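Local coordinates for protein DNA polymerase (Pyrobaculum calidifontis, PDB 5MDN) that probably catalyses template-directed DNA synthesis, adding deoxyribonucleotides from their triphosphates to a growing DNA strand and releasing diphosphate, as a family B polymerase, at residues Pro63-Val69 with Phe81-Lys87; Glu157-Pro161 with Glu496-Leu500; Asp180-Val186 with Tyr239-Arg243; Asp544-Tyr548 with Tyr578-His583; Val662-Lys666 with Val743-Ile747. One frame throughout, in Å; residues are numbered along the deposited sequence.

Interaction 1 of 5, residues Pro63-Val69 with Phe81-Lys87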
# COMPACT_ATOMS: atom_id res chain seq x y z
N PRO A 63 3.37 -31.95 20.99
CA PRO A 63 4.29 -32.90 20.35
C PRO A 63 5.44 -32.17 19.66
O PRO A 63 5.25 -31.12 19.04
CB PRO A 63 3.41 -33.64 19.34
CG PRO A 63 2.28 -32.71 19.07
CD PRO A 63 2.03 -31.99 20.37
N VAL A 64 6.64 -32.74 19.79
CA VAL A 64 7.86 -32.15 19.25
C VAL A 64 8.50 -33.15 18.29
O VAL A 64 8.65 -34.33 18.63
CB VAL A 64 8.84 -31.77 20.37
CG1 VAL A 64 10.12 -31.19 19.79
CG2 VAL A 64 8.20 -30.78 21.33
N GLU A 65 8.87 -32.67 17.10
CA GLU A 65 9.53 -33.54 16.13
C GLU A 65 10.98 -33.80 16.52
O GLU A 65 11.44 -34.95 16.50
CB GLU A 65 9.45 -32.91 14.74
CG GLU A 65 9.96 -33.81 13.62
CD GLU A 65 8.92 -34.83 13.17
OE1 GLU A 65 7.71 -34.52 13.26
OE2 GLU A 65 9.31 -35.93 12.74
N ALA A 66 11.71 -32.75 16.90
CA ALA A 66 13.10 -32.88 17.29
C ALA A 66 13.52 -31.59 17.98
O ALA A 66 12.84 -30.56 17.90
CB ALA A 66 14.01 -33.17 16.09
N VAL A 67 14.67 -31.65 18.66
CA VAL A 67 15.34 -30.48 19.21
C VAL A 67 16.81 -30.59 18.84
O VAL A 67 17.54 -31.42 19.41
CB VAL A 67 15.16 -30.36 20.74
CG1 VAL A 67 16.02 -29.23 21.28
CG2 VAL A 67 13.70 -30.14 21.09
N GLU A 68 17.24 -29.78 17.89
CA GLU A 68 18.62 -29.81 17.41
C GLU A 68 19.42 -28.67 18.03
O GLU A 68 18.88 -27.68 18.52
CB GLU A 68 18.66 -29.71 15.88
CG GLU A 68 17.90 -30.81 15.16
CD GLU A 68 17.85 -30.60 13.66
OE1 GLU A 68 18.35 -29.56 13.19
OE2 GLU A 68 17.30 -31.47 12.95
N VAL A 69 20.74 -28.84 18.00
CA VAL A 69 21.69 -27.81 18.42
C VAL A 69 22.31 -27.21 17.17
O VAL A 69 22.91 -27.94 16.36
CB VAL A 69 22.76 -28.37 19.37
CG1 VAL A 69 23.63 -27.25 19.90
CG2 VAL A 69 22.11 -29.14 20.50
N PHE A 81 22.21 -22.03 19.48
CA PHE A 81 20.77 -22.06 19.70
C PHE A 81 20.28 -23.50 19.76
O PHE A 81 20.90 -24.42 19.22
CB PHE A 81 20.00 -21.32 18.60
CG PHE A 81 20.31 -19.86 18.50
CD1 PHE A 81 19.67 -18.94 19.31
CD2 PHE A 81 21.23 -19.40 17.57
CE1 PHE A 81 19.94 -17.60 19.21
CE2 PHE A 81 21.50 -18.05 17.46
CZ PHE A 81 20.86 -17.15 18.29
N LEU A 82 19.13 -23.68 20.42
CA LEU A 82 18.33 -24.88 20.27
C LEU A 82 17.29 -24.64 19.18
O LEU A 82 16.52 -23.68 19.26
CB LEU A 82 17.65 -25.25 21.59
CG LEU A 82 18.54 -25.61 22.77
CD1 LEU A 82 17.70 -26.14 23.93
CD2 LEU A 82 19.60 -26.62 22.37
N LYS A 83 17.27 -25.50 18.17
CA LYS A 83 16.29 -25.42 17.09
C LYS A 83 15.15 -26.37 17.42
O LYS A 83 15.19 -27.56 17.10
CB LYS A 83 16.93 -25.73 15.74
CG LYS A 83 15.97 -25.62 14.57
CD LYS A 83 16.57 -26.20 13.29
CE LYS A 83 15.68 -25.90 12.09
NZ LYS A 83 16.11 -26.64 10.88
N VAL A 84 14.11 -25.84 18.06
CA VAL A 84 12.95 -26.64 18.44
C VAL A 84 12.05 -26.79 17.22
O VAL A 84 11.64 -25.80 16.61
CB VAL A 84 12.19 -25.98 19.60
CG1 VAL A 84 10.96 -26.80 19.95
CG2 VAL A 84 13.10 -25.81 20.81
N VAL A 85 11.74 -28.03 16.86
CA VAL A 85 11.00 -28.35 15.65
C VAL A 85 9.65 -28.93 16.07
O VAL A 85 9.59 -30.04 16.61
CB VAL A 85 11.77 -29.31 14.74
CG1 VAL A 85 11.02 -29.52 13.43
CG2 VAL A 85 13.17 -28.79 14.48
N ALA A 86 8.58 -28.18 15.82
CA ALA A 86 7.23 -28.64 16.11
C ALA A 86 6.74 -29.60 15.02
O ALA A 86 7.29 -29.67 13.92
CB ALA A 86 6.28 -27.46 16.23
N LYS A 87 5.68 -30.34 15.35
CA LYS A 87 5.09 -31.24 14.37
C LYS A 87 4.15 -30.49 13.42
O LYS A 87 4.15 -30.76 12.22
CB LYS A 87 4.35 -32.38 15.06
CG LYS A 87 5.26 -33.51 15.54
CD LYS A 87 4.46 -34.76 15.88
CE LYS A 87 4.01 -35.50 14.62
NZ LYS A 87 4.95 -36.61 14.26
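On one face of this antiparallel pair Val67 is the bump and the side chains opposite form its seat: its CG2 lies 4.4 Å from Val84 CG2 and its CG1 4.3 Å from Leu82 CB. Leu82 reaches on to fill the next dip, its CD2 4.0 Å from Val69 CG2. Branched aliphatic residues suit this face, which helix 51-58 covers. The strands are the two arms of a beta hairpin, at the edge of a four-stranded antiparallel sheet, and a classic beta bulge interrupts their register: Glu65 and Ala66 both face Val85, with Glu65 N bonded to Val85 O at 2.8 Å and Ala66 N only weakly to the same oxygen. On the other face the small methyl of Ala66 lies across from the bulkier Val85, and the aliphatic part of Lys83 runs beside Glu68, whose OE1 is 3.8 Å from Lys83 CD. Pro63 CB rests 3.8 Å from Lys87 CD, while Glu65 OE1 forms a long salt bridge, 3.6 Å, to Lys87 NZ.

Interaction 2 of 5, residues Glu157-Pro161 with Glu496-Leu500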
# COMPACT_ATOMS: atom_id res chain seq x y z
N GLU A 157 17.02 -16.16 -14.59
CA GLU A 157 16.56 -14.91 -15.18
C GLU A 157 15.63 -15.23 -16.34
O GLU A 157 15.96 -16.04 -17.21
CB GLU A 157 17.74 -14.07 -15.65
CG GLU A 157 18.56 -13.46 -14.51
CD GLU A 157 17.79 -12.42 -13.72
OE1 GLU A 157 17.00 -12.81 -12.82
OE2 GLU A 157 17.96 -11.21 -13.99
N GLY A 158 14.46 -14.59 -16.36
CA GLY A 158 13.47 -14.89 -17.37
C GLY A 158 12.22 -14.05 -17.21
O GLY A 158 11.85 -13.68 -16.10
N PHE A 159 11.57 -13.75 -18.32
CA PHE A 159 10.44 -12.84 -18.29
C PHE A 159 9.18 -13.56 -17.83
O PHE A 159 9.05 -14.78 -17.98
CB PHE A 159 10.23 -12.20 -19.66
CG PHE A 159 11.32 -11.26 -20.06
CD1 PHE A 159 11.28 -9.92 -19.69
CD2 PHE A 159 12.41 -11.71 -20.78
CE1 PHE A 159 12.30 -9.05 -20.05
CE2 PHE A 159 13.42 -10.86 -21.15
CZ PHE A 159 13.37 -9.53 -20.78
N PRO A 160 8.23 -12.82 -17.25
CA PRO A 160 7.01 -13.45 -16.77
C PRO A 160 6.24 -14.09 -17.92
O PRO A 160 6.27 -13.59 -19.06
CB PRO A 160 6.23 -12.28 -16.16
CG PRO A 160 7.28 -11.27 -15.81
CD PRO A 160 8.31 -11.40 -16.88
N PRO A 161 5.55 -15.18 -17.66
CA PRO A 161 4.71 -15.79 -18.69
C PRO A 161 3.43 -15.00 -18.86
O PRO A 161 3.10 -14.14 -18.02
CB PRO A 161 4.43 -17.19 -18.13
CG PRO A 161 4.48 -17.01 -16.65
CD PRO A 161 5.47 -15.90 -16.37
N GLU A 496 10.46 -6.00 -23.81
CA GLU A 496 11.57 -6.50 -23.01
C GLU A 496 12.27 -5.38 -22.25
O GLU A 496 12.83 -5.62 -21.17
CB GLU A 496 12.57 -7.23 -23.91
CG GLU A 496 12.01 -8.48 -24.58
CD GLU A 496 11.33 -8.19 -25.91
OE1 GLU A 496 11.19 -7.00 -26.26
OE2 GLU A 496 10.95 -9.15 -26.60
N TYR A 497 12.25 -4.15 -22.78
CA TYR A 497 12.86 -3.03 -22.07
C TYR A 497 12.00 -2.58 -20.89
O TYR A 497 12.52 -2.32 -19.80
CB TYR A 497 13.11 -1.86 -23.03
CG TYR A 497 13.82 -0.68 -22.40
CD1 TYR A 497 13.11 0.35 -21.79
CD2 TYR A 497 15.21 -0.58 -22.44
CE1 TYR A 497 13.77 1.43 -21.22
CE2 TYR A 497 15.87 0.49 -21.88
CZ TYR A 497 15.14 1.50 -21.27
OH TYR A 497 15.80 2.57 -20.71
N ARG A 498 10.69 -2.47 -21.10
CA ARG A 498 9.80 -2.00 -20.05
C ARG A 498 9.76 -2.96 -18.87
O ARG A 498 9.67 -2.54 -17.71
CB ARG A 498 8.40 -1.78 -20.62
CG ARG A 498 8.33 -0.62 -21.60
CD ARG A 498 6.94 -0.42 -22.17
NE ARG A 498 6.99 -0.14 -23.60
CZ ARG A 498 6.71 -1.02 -24.55
NH1 ARG A 498 6.35 -2.26 -24.23
NH2 ARG A 498 6.78 -0.67 -25.83
N LEU A 499 9.83 -4.26 -19.15
CA LEU A 499 9.87 -5.25 -18.08
C LEU A 499 11.13 -5.09 -17.24
O LEU A 499 11.07 -5.15 -16.01
CB LEU A 499 9.78 -6.66 -18.66
CG LEU A 499 8.39 -7.11 -19.13
CD1 LEU A 499 8.55 -8.01 -20.33
CD2 LEU A 499 7.67 -7.84 -18.01
N LEU A 500 12.27 -4.90 -17.90
CA LEU A 500 13.53 -4.68 -17.17
C LEU A 500 13.53 -3.36 -16.42
O LEU A 500 14.14 -3.26 -15.35
CB LEU A 500 14.70 -4.74 -18.15
CG LEU A 500 15.18 -6.13 -18.56
CD1 LEU A 500 16.21 -6.04 -19.68
CD2 LEU A 500 15.73 -6.89 -17.37
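Phe159 carries the largest share of this contact. It belongs to a segment with no regular secondary structure, and its CA-to-CB bond points toward the helical turn 496-500, so that the ring spans the gap between the two backbones, whose nearest CA atoms, those of Phe159 and Leu499, are still 7.6 Å apart. A large flat side chain suits such a place, since it can bridge the distance and offer a broad apolar surface. The closest approach is Phe159 CD1 to Leu499 CD1, 3.4 Å, a tight apolar touch. Leu499, second in buried surface, is aimed back at the segment 157-161, and its forked end meets two neighbours there: CD1 goes to the phenyl ring, while CD2 lies 3.8 Å from Pro160 CD. The rigid ring of Pro160 thus continues the apolar surface begun by Phe159. Glu496, one turn earlier on the helix, contributes its methylene, with Phe159 CZ 4.0 Å from Glu496 CB; its carboxylate leads away from the contact. No hydrogen bond or salt bridge crosses between the segments. Phe159 O instead accepts a hydrogen bond from Trp130 NE1, and Trp4 packs on Pro160. This is a surface contact between domains, in which a connecting loop of the exonuclease region touches helix 495-512 of the family B polymerase region, parts far apart in sequence in this multidomain fold.

Interaction 3 of 5, residues Asp180-Val186 with Tyr239-Arg243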
# COMPACT_ATOMS: atom_id res chain seq x y z
N ASP A 180 -26.27 -3.73 3.84
CA ASP A 180 -26.14 -4.89 4.70
C ASP A 180 -26.34 -6.13 3.84
O ASP A 180 -27.37 -6.25 3.14
CB ASP A 180 -27.17 -4.85 5.84
CG ASP A 180 -27.39 -6.20 6.48
OD1 ASP A 180 -26.42 -6.81 6.96
OD2 ASP A 180 -28.55 -6.66 6.50
N PRO A 181 -25.40 -7.08 3.85
CA PRO A 181 -25.51 -8.24 2.95
C PRO A 181 -26.66 -9.18 3.27
O PRO A 181 -26.97 -10.04 2.43
CB PRO A 181 -24.16 -8.95 3.13
CG PRO A 181 -23.71 -8.55 4.50
CD PRO A 181 -24.18 -7.13 4.68
N LEU A 182 -27.31 -9.05 4.43
CA LEU A 182 -28.38 -9.98 4.77
C LEU A 182 -29.62 -9.79 3.90
O LEU A 182 -30.34 -10.77 3.64
CB LEU A 182 -28.73 -9.85 6.25
CG LEU A 182 -27.60 -10.27 7.18
CD1 LEU A 182 -27.89 -9.85 8.61
CD2 LEU A 182 -27.37 -11.77 7.08
N ARG A 183 -29.90 -8.57 3.43
CA ARG A 183 -31.07 -8.34 2.58
C ARG A 183 -30.74 -7.52 1.33
O ARG A 183 -31.35 -7.74 0.28
CB ARG A 183 -32.22 -7.68 3.36
CG ARG A 183 -31.82 -6.74 4.47
CD ARG A 183 -32.87 -6.73 5.58
NE ARG A 183 -34.23 -6.52 5.09
CZ ARG A 183 -35.31 -6.46 5.87
NH1 ARG A 183 -35.19 -6.58 7.18
NH2 ARG A 183 -36.51 -6.27 5.33
N ASP A 184 -29.81 -6.57 1.42
CA ASP A 184 -29.54 -5.70 0.28
C ASP A 184 -28.79 -6.47 -0.81
O ASP A 184 -27.71 -7.00 -0.54
CB ASP A 184 -28.72 -4.48 0.71
CG ASP A 184 -29.38 -3.70 1.82
OD1 ASP A 184 -29.44 -4.20 2.96
OD2 ASP A 184 -29.85 -2.57 1.54
N PRO A 185 -29.33 -6.56 -2.02
CA PRO A 185 -28.75 -7.43 -3.04
C PRO A 185 -27.63 -6.77 -3.84
O PRO A 185 -27.53 -5.55 -3.95
CB PRO A 185 -29.95 -7.73 -3.95
CG PRO A 185 -30.75 -6.47 -3.88
CD PRO A 185 -30.61 -5.97 -2.46
N VAL A 186 -26.78 -7.63 -4.41
CA VAL A 186 -25.76 -7.19 -5.36
C VAL A 186 -26.46 -6.88 -6.69
O VAL A 186 -26.92 -7.78 -7.39
CB VAL A 186 -24.67 -8.25 -5.55
CG1 VAL A 186 -23.72 -7.85 -6.67
CG2 VAL A 186 -23.90 -8.46 -4.25
N TYR A 239 -18.28 -8.27 1.17
CA TYR A 239 -19.71 -8.24 0.91
C TYR A 239 -20.17 -9.50 0.19
O TYR A 239 -21.13 -10.15 0.61
CB TYR A 239 -20.07 -7.00 0.09
CG TYR A 239 -21.53 -6.63 0.21
CD1 TYR A 239 -22.47 -7.17 -0.66
CD2 TYR A 239 -21.96 -5.77 1.20
CE1 TYR A 239 -23.80 -6.85 -0.55
CE2 TYR A 239 -23.30 -5.43 1.31
CZ TYR A 239 -24.21 -5.98 0.44
OH TYR A 239 -25.55 -5.65 0.55
N LEU A 240 -19.49 -9.87 -0.90
CA LEU A 240 -19.87 -11.07 -1.64
C LEU A 240 -19.75 -12.32 -0.77
O LEU A 240 -20.57 -13.24 -0.89
CB LEU A 240 -19.03 -11.21 -2.91
CG LEU A 240 -19.31 -10.21 -4.02
CD1 LEU A 240 -18.12 -10.11 -4.97
CD2 LEU A 240 -20.58 -10.58 -4.77
N SER A 241 -18.74 -12.37 0.09
CA SER A 241 -18.59 -13.50 1.00
C SER A 241 -19.82 -13.65 1.89
O SER A 241 -20.39 -14.74 2.01
CB SER A 241 -17.33 -13.34 1.84
OG SER A 241 -17.26 -14.31 2.87
N GLU A 242 -20.23 -12.57 2.55
CA GLU A 242 -21.37 -12.63 3.45
C GLU A 242 -22.70 -12.65 2.70
O GLU A 242 -23.68 -13.20 3.21
CB GLU A 242 -21.32 -11.46 4.43
CG GLU A 242 -20.11 -11.50 5.36
CD GLU A 242 -19.98 -10.26 6.22
OE1 GLU A 242 -21.02 -9.75 6.69
OE2 GLU A 242 -18.84 -9.80 6.43
N ARG A 243 -22.75 -12.06 1.50
CA ARG A 243 -23.96 -12.14 0.69
C ARG A 243 -24.19 -13.56 0.17
O ARG A 243 -25.32 -14.05 0.16
CB ARG A 243 -23.90 -11.15 -0.47
CG ARG A 243 -25.17 -11.10 -1.32
CD ARG A 243 -26.36 -10.66 -0.50
NE ARG A 243 -27.59 -10.59 -1.28
CZ ARG A 243 -28.80 -10.37 -0.76
NH1 ARG A 243 -28.93 -10.20 0.55
NH2 ARG A 243 -29.86 -10.31 -1.55
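Two hydrogen bonds to backbone carbonyls fasten the loop 180-186 to its helix: Arg243 NH1 donates to Pro181 O at 2.7 Å, and Tyr239 OH to Asp184 O at 2.8 Å. The setting is the RNase H-like fold of the exonuclease domain, where this loop joins strands 165-172 and 186-193 of the central sheet and the partner is helix 232-247. That helix also bears Asp236, a magnesium ligand seen in a structure of this protein, although no magnesium is bound to it in this model. Long side chains with polar tips suit this role, because they reach from the helix to carbonyls that the irregular loop cannot pair in a sheet. Arg243 also forms a salt bridge through NE to Asp208, and Asp184, whose carbonyl serves Tyr239, turns its carboxylate to Arg176. Within the loop, Asp184 N bonds to Asp180 O at 3.0 Å, closing a turn that presents its carbonyls to the helix. Val186 CG2 touches Tyr239 CE1 and Leu240 CD2, each at 4.0 Å. Pro181, compact and rigid, covers one face of the tyrosine in a CH-pi contact, its CB 4.1 Å from the centroid of the Tyr239 ring.

Interaction 4 of 5, residues Asp544-Tyr548 with Tyr578-His583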
# COMPACT_ATOMS: atom_id res chain seq x y z
N ASP A 544 25.81 20.98 2.33
CA ASP A 544 26.87 21.18 1.35
C ASP A 544 26.28 21.45 -0.04
O ASP A 544 26.76 22.32 -0.76
CB ASP A 544 27.80 19.97 1.32
CG ASP A 544 28.88 20.08 0.25
OD1 ASP A 544 28.57 19.85 -0.94
OD2 ASP A 544 30.03 20.40 0.61
N VAL A 545 25.24 20.69 -0.42
CA VAL A 545 24.68 20.83 -1.76
C VAL A 545 23.86 22.11 -1.89
O VAL A 545 23.77 22.69 -2.98
CB VAL A 545 23.86 19.58 -2.10
CG1 VAL A 545 23.16 19.72 -3.45
CG2 VAL A 545 24.75 18.34 -2.11
N VAL A 546 23.28 22.60 -0.79
CA VAL A 546 22.58 23.89 -0.86
C VAL A 546 23.59 25.03 -0.94
O VAL A 546 23.35 26.03 -1.64
CB VAL A 546 21.60 24.05 0.32
CG1 VAL A 546 20.70 22.83 0.45
CG2 VAL A 546 22.32 24.34 1.63
N GLU A 547 24.72 24.92 -0.24
CA GLU A 547 25.74 25.95 -0.31
C GLU A 547 26.40 25.97 -1.69
O GLU A 547 26.69 27.04 -2.23
CB GLU A 547 26.78 25.75 0.79
CG GLU A 547 27.99 26.67 0.68
CD GLU A 547 27.62 28.14 0.71
OE1 GLU A 547 26.65 28.50 1.40
OE2 GLU A 547 28.29 28.93 0.02
N TYR A 548 26.65 24.79 -2.26
CA TYR A 548 27.20 24.74 -3.61
C TYR A 548 26.19 25.22 -4.65
O TYR A 548 26.58 25.81 -5.66
CB TYR A 548 27.68 23.33 -3.94
CG TYR A 548 28.40 23.22 -5.27
CD1 TYR A 548 29.77 23.45 -5.36
CD2 TYR A 548 27.72 22.89 -6.43
CE1 TYR A 548 30.43 23.36 -6.57
CE2 TYR A 548 28.37 22.80 -7.64
CZ TYR A 548 29.73 23.03 -7.70
OH TYR A 548 30.38 22.94 -8.91
N TYR A 578 27.48 17.65 -10.03
CA TYR A 578 28.31 17.88 -8.85
C TYR A 578 28.08 16.79 -7.81
O TYR A 578 29.03 16.21 -7.29
CB TYR A 578 28.02 19.26 -8.27
CG TYR A 578 28.57 19.49 -6.88
CD1 TYR A 578 29.90 19.80 -6.67
CD2 TYR A 578 27.73 19.42 -5.77
CE1 TYR A 578 30.40 20.02 -5.40
CE2 TYR A 578 28.22 19.64 -4.49
CZ TYR A 578 29.55 19.94 -4.31
OH TYR A 578 30.04 20.15 -3.04
N VAL A 579 26.81 16.51 -7.49
CA VAL A 579 26.50 15.54 -6.44
C VAL A 579 26.99 14.15 -6.81
O VAL A 579 27.40 13.37 -5.94
CB VAL A 579 24.99 15.55 -6.14
CG1 VAL A 579 24.66 14.60 -4.99
CG2 VAL A 579 24.52 16.96 -5.81
N GLU A 580 26.97 13.81 -8.10
CA GLU A 580 27.52 12.53 -8.54
C GLU A 580 29.04 12.49 -8.34
O GLU A 580 29.57 11.54 -7.74
CB GLU A 580 27.16 12.27 -10.00
CG GLU A 580 27.00 10.79 -10.36
CD GLU A 580 28.26 9.98 -10.11
OE1 GLU A 580 29.26 10.20 -10.82
OE2 GLU A 580 28.24 9.12 -9.20
N GLU A 581 29.75 13.50 -8.84
CA GLU A 581 31.20 13.50 -8.75
C GLU A 581 31.67 13.69 -7.31
O GLU A 581 32.61 13.03 -6.86
CB GLU A 581 31.78 14.57 -9.67
CG GLU A 581 31.60 14.26 -11.15
CD GLU A 581 32.21 15.31 -12.05
OE1 GLU A 581 32.81 16.28 -11.53
OE2 GLU A 581 32.10 15.17 -13.29
N ARG A 582 31.02 14.59 -6.57
CA ARG A 582 31.44 14.90 -5.20
C ARG A 582 31.00 13.84 -4.21
O ARG A 582 31.80 13.39 -3.37
CB ARG A 582 30.89 16.27 -4.79
CG ARG A 582 31.15 16.68 -3.35
CD ARG A 582 32.59 16.59 -2.91
NE ARG A 582 32.69 16.45 -1.46
CZ ARG A 582 32.53 17.45 -0.60
NH1 ARG A 582 32.26 18.67 -1.03
NH2 ARG A 582 32.63 17.23 0.70
N HIS A 583 29.74 13.42 -4.27
CA HIS A 583 29.18 12.54 -3.26
C HIS A 583 28.89 11.13 -3.75
O HIS A 583 28.54 10.27 -2.93
CB HIS A 583 27.90 13.16 -2.68
CG HIS A 583 28.16 14.36 -1.82
ND1 HIS A 583 27.76 15.63 -2.18
CD2 HIS A 583 28.79 14.49 -0.63
CE1 HIS A 583 28.13 16.49 -1.24
NE2 HIS A 583 28.75 15.82 -0.29
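Asp544 opens the segment with its polar centre. Its CA-to-CB bond points toward the partner helix, and the carboxylate takes a hydrogen bond at OD1 from Tyr578 OH, 2.6 Å away, and a salt bridge at OD2 from Arg582 NH1, 3.3 Å away, whose hydrogen bond is weak. The two oxygens of one carboxylate can serve Tyr578 and Arg582, which stand one turn apart. Val545, compact, branched and buried, packs beside them, its CG1 3.9 Å from Val579 CG2 and its CG2 4.0 Å from His583 CE1. One turn after Asp544, Tyr548 faces the partner again. Its ring stacks face to face on that of Tyr578, the centroids 3.5 Å apart and the planes at 5°, so Tyr578 is held by its face and its hydroxyl at once. The short segments cross at 130° with axes 11.6 Å apart, a spacing that large rings can fill. Helices 528-551 and 572-583 flank the strand pair 556-560 and 563-567 in sequence, within the family B polymerase region, and Phe421, in the loop just after strand 416-420 of the same sheet, touches Val545.

Interaction 5 of 5, residues Val662-Lys666 with Val743-Ile747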
# COMPACT_ATOMS: atom_id res chain seq x y z
N VAL A 662 -21.30 31.63 -4.39
CA VAL A 662 -22.27 32.12 -3.41
C VAL A 662 -23.46 32.74 -4.12
O VAL A 662 -24.61 32.62 -3.67
CB VAL A 662 -21.59 33.12 -2.46
CG1 VAL A 662 -22.62 33.82 -1.58
CG2 VAL A 662 -20.55 32.42 -1.60
N GLU A 663 -23.22 33.39 -5.27
CA GLU A 663 -24.30 34.02 -6.02
C GLU A 663 -25.30 32.98 -6.52
O GLU A 663 -26.51 33.11 -6.31
CB GLU A 663 -23.72 34.83 -7.18
CG GLU A 663 -24.72 35.72 -7.91
CD GLU A 663 -25.42 35.01 -9.05
OE1 GLU A 663 -24.99 33.89 -9.41
OE2 GLU A 663 -26.41 35.56 -9.58
N ARG A 664 -24.82 31.92 -7.19
CA ARG A 664 -25.73 30.86 -7.61
C ARG A 664 -26.28 30.09 -6.42
O ARG A 664 -27.35 29.48 -6.53
CB ARG A 664 -25.05 29.86 -8.55
CG ARG A 664 -24.00 29.01 -7.86
CD ARG A 664 -23.68 27.76 -8.68
NE ARG A 664 -22.68 26.93 -8.01
CZ ARG A 664 -22.99 25.96 -7.16
NH1 ARG A 664 -24.26 25.72 -6.86
NH2 ARG A 664 -22.03 25.24 -6.59
N LEU A 665 -25.57 30.08 -5.29
CA LEU A 665 -26.03 29.34 -4.13
C LEU A 665 -27.20 30.05 -3.46
O LEU A 665 -28.16 29.41 -3.02
CB LEU A 665 -24.88 29.13 -3.14
CG LEU A 665 -24.99 28.04 -2.08
CD1 LEU A 665 -25.31 26.70 -2.73
CD2 LEU A 665 -23.70 27.96 -1.27
N LYS A 666 -27.13 31.38 -3.38
CA LYS A 666 -28.25 32.16 -2.86
C LYS A 666 -29.39 32.28 -3.88
O LYS A 666 -30.52 32.58 -3.49
CB LYS A 666 -27.78 33.55 -2.44
CG LYS A 666 -27.14 33.57 -1.06
CD LYS A 666 -26.89 34.99 -0.58
CE LYS A 666 -26.38 35.00 0.85
NZ LYS A 666 -26.00 36.37 1.30
N VAL A 743 -28.89 28.39 3.41
CA VAL A 743 -27.74 28.82 2.61
C VAL A 743 -26.74 29.59 3.47
O VAL A 743 -25.53 29.51 3.24
CB VAL A 743 -28.22 29.64 1.40
CG1 VAL A 743 -28.07 31.15 1.62
CG2 VAL A 743 -27.50 29.21 0.15
N ASP A 744 -27.22 30.34 4.47
CA ASP A 744 -26.32 31.10 5.33
C ASP A 744 -25.32 30.20 6.04
O ASP A 744 -24.21 30.64 6.35
CB ASP A 744 -27.13 31.90 6.34
CG ASP A 744 -28.01 32.95 5.69
OD1 ASP A 744 -28.08 32.98 4.44
OD2 ASP A 744 -28.65 33.74 6.42
N TYR A 745 -25.69 28.95 6.29
CA TYR A 745 -24.74 27.99 6.86
C TYR A 745 -23.64 27.66 5.86
O TYR A 745 -22.45 27.74 6.18
CB TYR A 745 -25.48 26.73 7.29
CG TYR A 745 -24.64 25.66 7.97
CD1 TYR A 745 -23.84 24.79 7.23
CD2 TYR A 745 -24.69 25.49 9.34
CE1 TYR A 745 -23.08 23.82 7.86
CE2 TYR A 745 -23.95 24.51 9.97
CZ TYR A 745 -23.14 23.68 9.23
OH TYR A 745 -22.39 22.71 9.85
N TYR A 746 -24.03 27.28 4.64
CA TYR A 746 -23.06 26.77 3.67
C TYR A 746 -22.14 27.84 3.10
O TYR A 746 -21.05 27.51 2.64
CB TYR A 746 -23.81 26.06 2.53
CG TYR A 746 -24.29 24.68 2.93
CD1 TYR A 746 -23.60 23.93 3.87
CD2 TYR A 746 -25.44 24.14 2.37
CE1 TYR A 746 -24.03 22.68 4.24
CE2 TYR A 746 -25.88 22.88 2.74
CZ TYR A 746 -25.17 22.15 3.67
OH TYR A 746 -25.60 20.90 4.04
N ILE A 747 -22.54 29.11 3.14
CA ILE A 747 -21.62 30.17 2.73
C ILE A 747 -20.66 30.53 3.85
O ILE A 747 -19.46 30.73 3.62
CB ILE A 747 -22.40 31.40 2.22
CG1 ILE A 747 -22.99 31.11 0.84
CG2 ILE A 747 -21.50 32.63 2.17
CD1 ILE A 747 -24.49 31.11 0.81
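This is apolar packing between two nearly antiparallel helices in the family B polymerase region, the last turn of helix 647-666 against the first turn of helix 743-756. The short segments run at 164° with axes 10.4 Å apart. Leu665 points toward the partner and occupies the middle of the contact: its CG is 3.6 Å from Val743 CG2, while its CD2 lies 3.9 Å from Ile747 CD1 and 4.2 Å from Tyr746 CB. Val743 and Ile747, one turn apart, present beta-branched side chains on the same side of their helix, so leucine can reach both. Val662 extends the patch, with CG1 3.7 Å from Ile747 CG1. At the margin Lys666 lays its methylenes over it, CG 3.7 Å from Val743 CG1, which suits a long chain that needs to keep its charge in solvent. Phe670 packs on Leu665 from the loop that follows. With no hydrogen bond or salt bridge between the segments, their attraction rests on the exclusion of water and the fit of aliphatic surfaces.

How the interactions relate
None of the five contacts touches another, and they share no helix or strand. Interactions 1, 3, 4 and 5 are partly buried, whereas interaction 2 lies at the surface. Backbone hydrogen bonding between strands dominates interaction 1; in interaction 3 side chains of a helix bind loop carbonyls; interaction 4 combines a carboxylate with stacked rings; interactions 2 and 5 are apolar. Interaction 3 is nested in the long loop that interaction 2 closes, their centres about 41 Å apart, and it alone lies near known metal ligands. Interactions 4 and 5 both join helices of the polymerase region, yet their centres are about 54 Å apart.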